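Local atomic coordinates of SsfS6 (Streptomyces sp. SF2575, PDB entry 4FZR), a protein that belongs to the erythromycin biosynthesis CIII-like family and has a two-domain GT-B fold, each domain built around a parallel beta-sheet. Residues A[108-119]-A[134-143]; A[315-323]-A[371-382]. All coordinates share one frame; numbering follows the deposited sequence.

Contact 1 (A[108-119]-A[134-143]); sequences VLRMRDEALALA and LTGPLVAATL
Where V108 meets T135 and, farther along both helices, L116 meets V139, helices 108-119 and 135-143 run side by side with axes 9.9 Å apart at closest approach and a crossing angle of -44°. The pair is a worked example of helix packing in the Rossmann-like N-terminal domain of a GT-B protein: A119, T135 and V139 also rest on strand 17-21 of the parallel sheet, so the same interface joins helix to helix and helix to sheet. No hydrogen bond crosses it, and methyl groups do most of the work. At one end V108 divides its branches, CG2 lying 3.6 Å from L134 CB while CG1 faces L138 CD2, a methyl that also leans on R112 CD. T135 enters beside it with its two branches on different tasks. OG1 sits 3.5 Å from V108 CA and near M111 CB, with the selenium of this selenomethionine also close, whereas CG2 abuts A115 CB at 3.7 Å. A115 CB also meets V139 CG2. Further along, L116 turns CG anti to its backbone nitrogen (chi1 -176°), which carries its fork across T142 CG2; both delta methyls touch that one carbon, and CD1 continues to L143 CD2, 3.7 Å away. A119 CB touches both V139 CG1 and L143 CD1, the latter at 3.5 Å. The threonine that L116 touches, T142, is fixed in rotation from within its own helix: T142 OG1 donates to L138 O over 2.7 Å, approaching from above the carbonyl plane, 44° out of it, and L138 O also accepts the T142 N-H.

Contact 2 (A[315-323]-A[371-382]); sequences TCLSEGVPQ and YVGNARRLAAEM
The R376 guanidinium has G320 O near its plane, beyond one edge, although the closer touch between the two residues is made by R376 CG. On the next residue, the guanidinium of R377 carries N374 O over one face, 4.0 Å above the plane and toward the rim, and takes N374 OD1 at its edge. Two nitrogens grip N374 OD1 side-on: R377 NH2 at 2.7 Å and nearly straight (161°), R377 NE at 3.2 Å and more bent. The general lesson is in the docking itself, where a helix C-terminus meets the side of another helix. Helix 310-318 ends in a Schellman motif, with G320 N bonded to L317 O and V321 N to C316 O, and G320, at positive phi, presses its bare backbone onto helix 371-382. G320 CA directs a C-H toward A375 O at 3.4 Å, while A379 CB lies close to L317 O and 3.5 Å from G320 N. Leucine meets leucine at L317 CD2 and L378 CD1, 3.6 Å apart. M382, a selenomethionine bent at its last torsion (chi3 54°), lays CE 3.5 Å from S318 CB. At the other end P322 CG meets V372 CG2 at 3.8 Å, with A375 CB beside P322 CD. Around this joint, C316 and V321 reach V304 of strand 303-306, L317 touches L339 of helix 333-341, and P322 and Y371 lean on I365 of helix 358-367.

Contacts 1 and 2 belong to different halves of the GT-B protein, the first within the N-terminal domain and the second within the C-terminal one. They follow one another along the chain, contact 1 closing before contact 2 opens, and lie on opposite sides of the chain's centre, their own centres about 37 Å apart. Their nearest atoms remain about 22 Å from each other, so neither touches the other. In each, helical segments pack beside the parallel sheet of their own half. The surroundings differ: next to contact 1, L118 packs on F222 of the second subunit, whereas no other protein chain of the assembly reaches contact 2.

Contact 1 (A[108-119]-A[134-143])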
loop_
_atom_site.group_PDB
_atom_site.type_symbol
_atom_site.label_atom_id
_atom_site.label_comp_id
_atom_site.label_asym_id
_atom_site.label_seq_id
_atom_site.Cartn_x
_atom_site.Cartn_y
_atom_site.Cartn_z
ATOM N N VAL A 108 19.492 12.380 -13.156
ATOM C CA VAL A 108 18.765 11.932 -14.334
ATOM C C VAL A 108 19.654 11.101 -15.253
ATOM O O VAL A 108 19.200 10.127 -15.855
ATOM C CB VAL A 108 18.233 13.126 -15.134
ATOM C CG1 VAL A 108 17.512 12.645 -16.381
ATOM C CG2 VAL A 108 17.310 13.966 -14.268
ATOM N N LEU A 109 20.921 11.493 -15.354
ATOM C CA LEU A 109 21.873 10.843 -16.250
ATOM C C LEU A 109 22.168 9.411 -15.820
ATOM O O LEU A 109 22.515 8.564 -16.642
ATOM C CB LEU A 109 23.179 11.638 -16.296
ATOM C CG LEU A 109 23.078 13.105 -16.718
ATOM C CD1 LEU A 109 24.462 13.736 -16.813
ATOM C CD2 LEU A 109 22.342 13.227 -18.037
ATOM N N ARG A 110 22.043 9.148 -14.525
ATOM C CA ARG A 110 22.257 7.806 -13.996
ATOM C C ARG A 110 21.044 6.907 -14.240
ATOM O O ARG A 110 21.166 5.682 -14.248
ATOM C CB ARG A 110 22.552 7.873 -12.496
ATOM C CG ARG A 110 23.683 8.822 -12.126
ATOM C CD ARG A 110 25.045 8.283 -12.549
ATOM N NE ARG A 110 25.518 7.221 -11.663
ATOM C CZ ARG A 110 26.122 7.430 -10.495
ATOM N NH1 ARG A 110 26.332 8.665 -10.054
ATOM N NH2 ARG A 110 26.515 6.399 -9.761
HETATM N N MSE A 111 19.879 7.519 -14.450
HETATM C CA MSE A 111 18.612 6.788 -14.465
HETATM C C MSE A 111 17.973 6.656 -15.848
HETATM O O MSE A 111 17.262 5.688 -16.109
HETATM C CB MSE A 111 17.608 7.479 -13.535
HETATM C CG MSE A 111 17.807 7.198 -12.052
HETATM SE SE MSE A 111 16.539 8.172 -10.926
HETATM C CE MSE A 111 16.865 7.232 -9.243
ATOM N N ARG A 112 18.216 7.622 -16.726
ATOM C CA ARG A 112 17.414 7.751 -17.943
ATOM C C ARG A 112 17.459 6.522 -18.858
ATOM O O ARG A 112 16.435 6.136 -19.421
ATOM C CB ARG A 112 17.796 9.020 -18.718
ATOM C CG ARG A 112 19.185 9.014 -19.341
ATOM C CD ARG A 112 19.543 10.408 -19.846
ATOM N NE ARG A 112 20.753 10.427 -20.671
ATOM C CZ ARG A 112 20.772 10.563 -21.998
ATOM N NH1 ARG A 112 19.647 10.700 -22.692
ATOM N NH2 ARG A 112 21.930 10.565 -22.640
ATOM N N ASP A 113 18.628 5.906 -19.003
ATOM C CA ASP A 113 18.765 4.758 -19.900
ATOM C C ASP A 113 17.816 3.623 -19.525
ATOM O O ASP A 113 17.044 3.148 -20.359
ATOM C CB ASP A 113 20.207 4.246 -19.915
ATOM C CG ASP A 113 21.146 5.170 -20.669
ATOM O OD1 ASP A 113 20.676 5.881 -21.585
ATOM O OD2 ASP A 113 22.354 5.182 -20.349
ATOM N N GLU A 114 17.875 3.194 -18.269
ATOM C CA GLU A 114 17.051 2.082 -17.809
ATOM C C GLU A 114 15.590 2.489 -17.625
ATOM O O GLU A 114 14.694 1.651 -17.718
ATOM C CB GLU A 114 17.606 1.507 -16.503
ATOM C CG GLU A 114 18.744 0.520 -16.699
ATOM C CD GLU A 114 18.354 -0.635 -17.602
ATOM O OE1 GLU A 114 17.328 -1.291 -17.321
ATOM O OE2 GLU A 114 19.069 -0.882 -18.597
ATOM N N ALA A 115 15.350 3.771 -17.372
ATOM C CA ALA A 115 13.991 4.261 -17.190
ATOM C C ALA A 115 13.281 4.335 -18.537
ATOM O O ALA A 115 12.099 3.999 -18.648
ATOM C CB ALA A 115 13.994 5.625 -16.505
ATOM N N LEU A 116 14.010 4.763 -19.560
ATOM C CA LEU A 116 13.448 4.873 -20.899
ATOM C C LEU A 116 13.244 3.492 -21.511
ATOM O O LEU A 116 12.214 3.228 -22.133
ATOM C CB LEU A 116 14.357 5.707 -21.798
ATOM C CG LEU A 116 13.793 5.948 -23.197
ATOM C CD1 LEU A 116 12.421 6.610 -23.123
ATOM C CD2 LEU A 116 14.747 6.792 -24.025
ATOM N N ALA A 117 14.228 2.614 -21.329
ATOM C CA ALA A 117 14.146 1.250 -21.838
ATOM C C ALA A 117 12.955 0.551 -21.203
ATOM O O ALA A 117 12.209 -0.163 -21.871
ATOM C CB ALA A 117 15.437 0.481 -21.545
ATOM N N LEU A 118 12.776 0.771 -19.906
ATOM C CA LEU A 118 11.657 0.185 -19.182
ATOM C C LEU A 118 10.325 0.680 -19.746
ATOM O O LEU A 118 9.404 -0.106 -19.955
ATOM C CB LEU A 118 11.758 0.524 -17.695
ATOM C CG LEU A 118 10.613 0.033 -16.810
ATOM C CD1 LEU A 118 10.505 -1.490 -16.825
ATOM C CD2 LEU A 118 10.802 0.549 -15.395
ATOM N N ALA A 119 10.236 1.984 -19.995
ATOM C CA ALA A 119 9.000 2.602 -20.477
ATOM C C ALA A 119 8.642 2.159 -21.895
ATOM O O ALA A 119 7.471 2.136 -22.273
ATOM C CB ALA A 119 9.116 4.117 -20.416
ATOM N N LEU A 134 13.617 14.683 -12.351
ATOM C CA LEU A 134 13.507 15.146 -13.730
ATOM C C LEU A 134 13.638 14.017 -14.750
ATOM O O LEU A 134 13.546 14.249 -15.956
ATOM C CB LEU A 134 14.554 16.230 -14.006
ATOM C CG LEU A 134 14.372 17.536 -13.228
ATOM C CD1 LEU A 134 15.443 18.551 -13.620
ATOM C CD2 LEU A 134 12.977 18.102 -13.457
ATOM N N THR A 135 13.849 12.795 -14.272
ATOM C CA THR A 135 13.867 11.646 -15.165
ATOM C C THR A 135 12.471 11.458 -15.752
ATOM O O THR A 135 12.323 11.078 -16.911
ATOM C CB THR A 135 14.308 10.360 -14.442
ATOM O OG1 THR A 135 15.621 10.539 -13.896
ATOM C CG2 THR A 135 14.329 9.184 -15.406
ATOM N N GLY A 136 11.451 11.744 -14.949
ATOM C CA GLY A 136 10.071 11.622 -15.387
ATOM C C GLY A 136 9.760 12.430 -16.636
ATOM O O GLY A 136 9.491 11.858 -17.691
ATOM N N PRO A 137 9.794 13.768 -16.523
ATOM C CA PRO A 137 9.545 14.675 -17.651
ATOM C C PRO A 137 10.357 14.319 -18.895
ATOM O O PRO A 137 9.864 14.480 -20.012
ATOM C CB PRO A 137 9.993 16.033 -17.111
ATOM C CG PRO A 137 9.822 15.931 -15.646
ATOM C CD PRO A 137 10.103 14.500 -15.285
ATOM N N LEU A 138 11.585 13.848 -18.703
ATOM C CA LEU A 138 12.435 13.475 -19.829
ATOM C C LEU A 138 11.881 12.251 -20.552
ATOM O O LEU A 138 11.698 12.272 -21.767
ATOM C CB LEU A 138 13.864 13.196 -19.364
ATOM C CG LEU A 138 14.820 12.795 -20.491
ATOM C CD1 LEU A 138 14.842 13.866 -21.574
ATOM C CD2 LEU A 138 16.222 12.542 -19.955
ATOM N N VAL A 139 11.618 11.186 -19.803
ATOM C CA VAL A 139 11.076 9.965 -20.393
ATOM C C VAL A 139 9.755 10.261 -21.095
ATOM O O VAL A 139 9.521 9.810 -22.215
ATOM C CB VAL A 139 10.845 8.865 -19.339
ATOM C CG1 VAL A 139 10.209 7.637 -19.986
ATOM C CG2 VAL A 139 12.154 8.485 -18.671
ATOM N N ALA A 140 8.897 11.022 -20.422
ATOM C CA ALA A 140 7.615 11.431 -20.987
ATOM C C ALA A 140 7.811 12.162 -22.314
ATOM O O ALA A 140 7.206 11.808 -23.326
ATOM C CB ALA A 140 6.867 12.318 -20.001
ATOM N N ALA A 141 8.661 13.184 -22.299
ATOM C CA ALA A 141 8.939 13.979 -23.489
ATOM C C ALA A 141 9.520 13.105 -24.594
ATOM O O ALA A 141 9.310 13.364 -25.781
ATOM C CB ALA A 141 9.900 15.113 -23.149
ATOM N N THR A 142 10.245 12.065 -24.200
ATOM C CA THR A 142 10.897 11.183 -25.159
ATOM C C THR A 142 9.893 10.263 -25.854
ATOM O O THR A 142 10.023 9.991 -27.047
ATOM C CB THR A 142 12.005 10.334 -24.488
ATOM O OG1 THR A 142 12.989 11.194 -23.897
ATOM C CG2 THR A 142 12.690 9.436 -25.503
ATOM N N LEU A 143 8.890 9.794 -25.113
ATOM C CA LEU A 143 7.883 8.889 -25.666
ATOM C C LEU A 143 6.653 9.644 -26.157
ATOM O O LEU A 143 5.738 9.050 -26.727
ATOM C CB LEU A 143 7.434 7.864 -24.621
ATOM C CG LEU A 143 8.457 6.905 -24.012
ATOM C CD1 LEU A 143 7.735 5.914 -23.108
ATOM C CD2 LEU A 143 9.254 6.174 -25.078
#

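Contact 2 (A[315-323]-A[371-382])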
loop_
_atom_site.group_PDB
_atom_site.type_symbol
_atom_site.label_atom_id
_atom_site.label_comp_id
_atom_site.label_asym_id
_atom_site.label_seq_id
_atom_site.Cartn_x
_atom_site.Cartn_y
_atom_site.Cartn_z
ATOM N N THR A 315 3.695 15.807 7.825
ATOM C CA THR A 315 2.991 14.851 8.672
ATOM C C THR A 315 2.484 15.547 9.936
ATOM O O THR A 315 1.315 15.414 10.305
ATOM C CB THR A 315 3.890 13.660 9.075
ATOM O OG1 THR A 315 4.372 12.995 7.902
ATOM C CG2 THR A 315 3.112 12.658 9.915
ATOM N N CYS A 316 3.371 16.290 10.591
ATOM C CA CYS A 316 3.022 17.049 11.793
ATOM C C CYS A 316 1.932 18.083 11.520
ATOM O O CYS A 316 0.982 18.211 12.290
ATOM C CB CYS A 316 4.258 17.755 12.346
ATOM S SG CYS A 316 5.505 16.640 13.014
ATOM N N LEU A 317 2.084 18.826 10.428
ATOM C CA LEU A 317 1.074 19.796 10.018
ATOM C C LEU A 317 -0.294 19.137 9.862
ATOM O O LEU A 317 -1.286 19.626 10.404
ATOM C CB LEU A 317 1.477 20.486 8.707
ATOM C CG LEU A 317 2.404 21.703 8.789
ATOM C CD1 LEU A 317 2.576 22.332 7.412
ATOM C CD2 LEU A 317 1.869 22.725 9.778
ATOM N N SER A 318 -0.351 18.028 9.130
ATOM C CA SER A 318 -1.630 17.389 8.829
ATOM C C SER A 318 -2.276 16.785 10.073
ATOM O O SER A 318 -3.486 16.569 10.116
ATOM C CB SER A 318 -1.462 16.327 7.736
ATOM O OG SER A 318 -1.204 15.036 8.265
ATOM N N GLU A 319 -1.461 16.519 11.087
ATOM C CA GLU A 319 -1.962 15.989 12.349
ATOM C C GLU A 319 -2.115 17.075 13.421
ATOM O O GLU A 319 -2.489 16.783 14.556
ATOM C CB GLU A 319 -1.054 14.860 12.850
ATOM C CG GLU A 319 -1.363 13.505 12.220
ATOM C CD GLU A 319 -2.739 12.991 12.599
ATOM O OE1 GLU A 319 -3.304 13.481 13.600
ATOM O OE2 GLU A 319 -3.257 12.098 11.894
ATOM N N GLY A 320 -1.836 18.324 13.055
ATOM C CA GLY A 320 -2.044 19.449 13.950
ATOM C C GLY A 320 -1.197 19.383 15.208
ATOM O O GLY A 320 -1.684 19.650 16.308
ATOM N N VAL A 321 0.074 19.035 15.042
ATOM C CA VAL A 321 1.001 18.945 16.167
ATOM C C VAL A 321 2.138 19.956 15.983
ATOM O O VAL A 321 2.852 19.908 14.976
ATOM C CB VAL A 321 1.583 17.516 16.305
ATOM C CG1 VAL A 321 2.562 17.446 17.471
ATOM C CG2 VAL A 321 0.461 16.499 16.487
ATOM N N PRO A 322 2.303 20.881 16.950
ATOM C CA PRO A 322 3.364 21.897 16.855
ATOM C C PRO A 322 4.757 21.276 16.764
ATOM O O PRO A 322 5.010 20.237 17.377
ATOM C CB PRO A 322 3.205 22.711 18.149
ATOM C CG PRO A 322 2.399 21.853 19.062
ATOM C CD PRO A 322 1.511 21.027 18.185
ATOM N N GLN A 323 5.645 21.913 16.005
ATOM C CA GLN A 323 6.939 21.324 15.693
ATOM C C GLN A 323 8.101 22.220 16.092
ATOM O O GLN A 323 8.029 23.443 15.963
ATOM C CB GLN A 323 7.050 21.055 14.189
ATOM C CG GLN A 323 5.721 20.930 13.461
ATOM C CD GLN A 323 5.896 20.721 11.968
ATOM O OE1 GLN A 323 6.966 20.327 11.506
ATOM N NE2 GLN A 323 4.845 20.993 11.205
ATOM N N TYR A 371 0.601 27.845 19.573
ATOM C CA TYR A 371 1.306 26.956 18.656
ATOM C C TYR A 371 0.461 25.748 18.274
ATOM O O TYR A 371 0.349 25.416 17.095
ATOM C CB TYR A 371 2.640 26.518 19.258
ATOM C CG TYR A 371 3.684 27.608 19.245
ATOM C CD1 TYR A 371 4.465 27.835 18.119
ATOM C CD2 TYR A 371 3.885 28.415 20.357
ATOM C CE1 TYR A 371 5.421 28.835 18.103
ATOM C CE2 TYR A 371 4.837 29.415 20.351
ATOM C CZ TYR A 371 5.602 29.623 19.221
ATOM O OH TYR A 371 6.553 30.617 19.210
ATOM N N VAL A 372 -0.134 25.092 19.264
ATOM C CA VAL A 372 -1.078 24.022 18.980
ATOM C C VAL A 372 -2.219 24.590 18.149
ATOM O O VAL A 372 -2.623 24.006 17.146
ATOM C CB VAL A 372 -1.664 23.417 20.261
ATOM C CG1 VAL A 372 -2.632 22.304 19.906
ATOM C CG2 VAL A 372 -0.557 22.891 21.158
ATOM N N GLY A 373 -2.728 25.741 18.574
ATOM C CA GLY A 373 -3.821 26.400 17.883
ATOM C C GLY A 373 -3.552 26.593 16.402
ATOM O O GLY A 373 -4.383 26.251 15.561
ATOM N N ASN A 374 -2.391 27.152 16.082
ATOM C CA ASN A 374 -1.984 27.336 14.693
ATOM C C ASN A 374 -1.787 26.016 13.947
ATOM O O ASN A 374 -2.191 25.881 12.791
ATOM C CB ASN A 374 -0.701 28.165 14.630
ATOM C CG ASN A 374 -0.979 29.648 14.542
ATOM O OD1 ASN A 374 -1.760 30.093 13.700
ATOM N ND2 ASN A 374 -0.352 30.423 15.420
ATOM N N ALA A 375 -1.162 25.049 14.611
ATOM C CA ALA A 375 -0.933 23.733 14.020
ATOM C C ALA A 375 -2.260 23.078 13.652
ATOM O O ALA A 375 -2.408 22.524 12.562
ATOM C CB ALA A 375 -0.160 22.847 14.986
ATOM N N ARG A 376 -3.219 23.150 14.569
ATOM C CA ARG A 376 -4.536 22.563 14.354
ATOM C C ARG A 376 -5.315 23.329 13.290
ATOM O O ARG A 376 -6.084 22.738 12.534
ATOM C CB ARG A 376 -5.333 22.537 15.658
ATOM C CG ARG A 376 -4.753 21.627 16.724
ATOM C CD ARG A 376 -5.647 21.595 17.949
ATOM N NE ARG A 376 -5.184 20.636 18.947
ATOM C CZ ARG A 376 -5.760 20.455 20.131
ATOM N NH1 ARG A 376 -6.824 21.170 20.472
ATOM N NH2 ARG A 376 -5.272 19.558 20.976
ATOM N N ARG A 377 -5.120 24.644 13.238
ATOM C CA ARG A 377 -5.755 25.463 12.209
ATOM C C ARG A 377 -5.298 25.016 10.825
ATOM O O ARG A 377 -6.109 24.873 9.910
ATOM C CB ARG A 377 -5.433 26.948 12.408
ATOM C CG ARG A 377 -5.893 27.830 11.249
ATOM C CD ARG A 377 -5.577 29.304 11.472
ATOM N NE ARG A 377 -4.149 29.540 11.672
ATOM C CZ ARG A 377 -3.240 29.536 10.700
ATOM N NH1 ARG A 377 -3.588 29.298 9.443
ATOM N NH2 ARG A 377 -1.967 29.764 10.987
ATOM N N LEU A 378 -3.994 24.796 10.684
ATOM C CA LEU A 378 -3.406 24.385 9.413
ATOM C C LEU A 378 -3.828 22.969 9.037
ATOM O O LEU A 378 -4.144 22.695 7.877
ATOM C CB LEU A 378 -1.882 24.470 9.488
ATOM C CG LEU A 378 -1.316 25.889 9.498
ATOM C CD1 LEU A 378 0.166 25.870 9.820
ATOM C CD2 LEU A 378 -1.565 26.568 8.160
ATOM N N ALA A 379 -3.827 22.071 10.017
ATOM C CA ALA A 379 -4.306 20.710 9.802
ATOM C C ALA A 379 -5.732 20.753 9.268
ATOM O O ALA A 379 -6.060 20.090 8.284
ATOM C CB ALA A 379 -4.251 19.905 11.097
ATOM N N ALA A 380 -6.572 21.549 9.920
ATOM C CA ALA A 380 -7.972 21.674 9.538
ATOM C C ALA A 380 -8.105 22.249 8.129
ATOM O O ALA A 380 -9.009 21.876 7.380
ATOM C CB ALA A 380 -8.714 22.543 10.543
ATOM N N GLU A 381 -7.201 23.157 7.772
ATOM C CA GLU A 381 -7.203 23.758 6.441
ATOM C C GLU A 381 -6.833 22.717 5.381
ATOM O O GLU A 381 -7.469 22.626 4.330
ATOM C CB GLU A 381 -6.235 24.946 6.377
ATOM C CG GLU A 381 -6.186 25.623 5.007
ATOM C CD GLU A 381 -5.201 26.779 4.939
ATOM O OE1 GLU A 381 -4.484 27.024 5.933
ATOM O OE2 GLU A 381 -5.148 27.446 3.883
HETATM N N MSE A 382 -5.799 21.932 5.664
HETATM C CA MSE A 382 -5.370 20.872 4.758
HETATM C C MSE A 382 -6.477 19.847 4.557
HETATM O O MSE A 382 -6.639 19.296 3.467
HETATM C CB MSE A 382 -4.131 20.175 5.314
HETATM C CG MSE A 382 -2.909 21.065 5.356
HETATM SE SE MSE A 382 -1.377 20.205 6.197
HETATM C CE MSE A 382 -1.325 18.589 5.094
#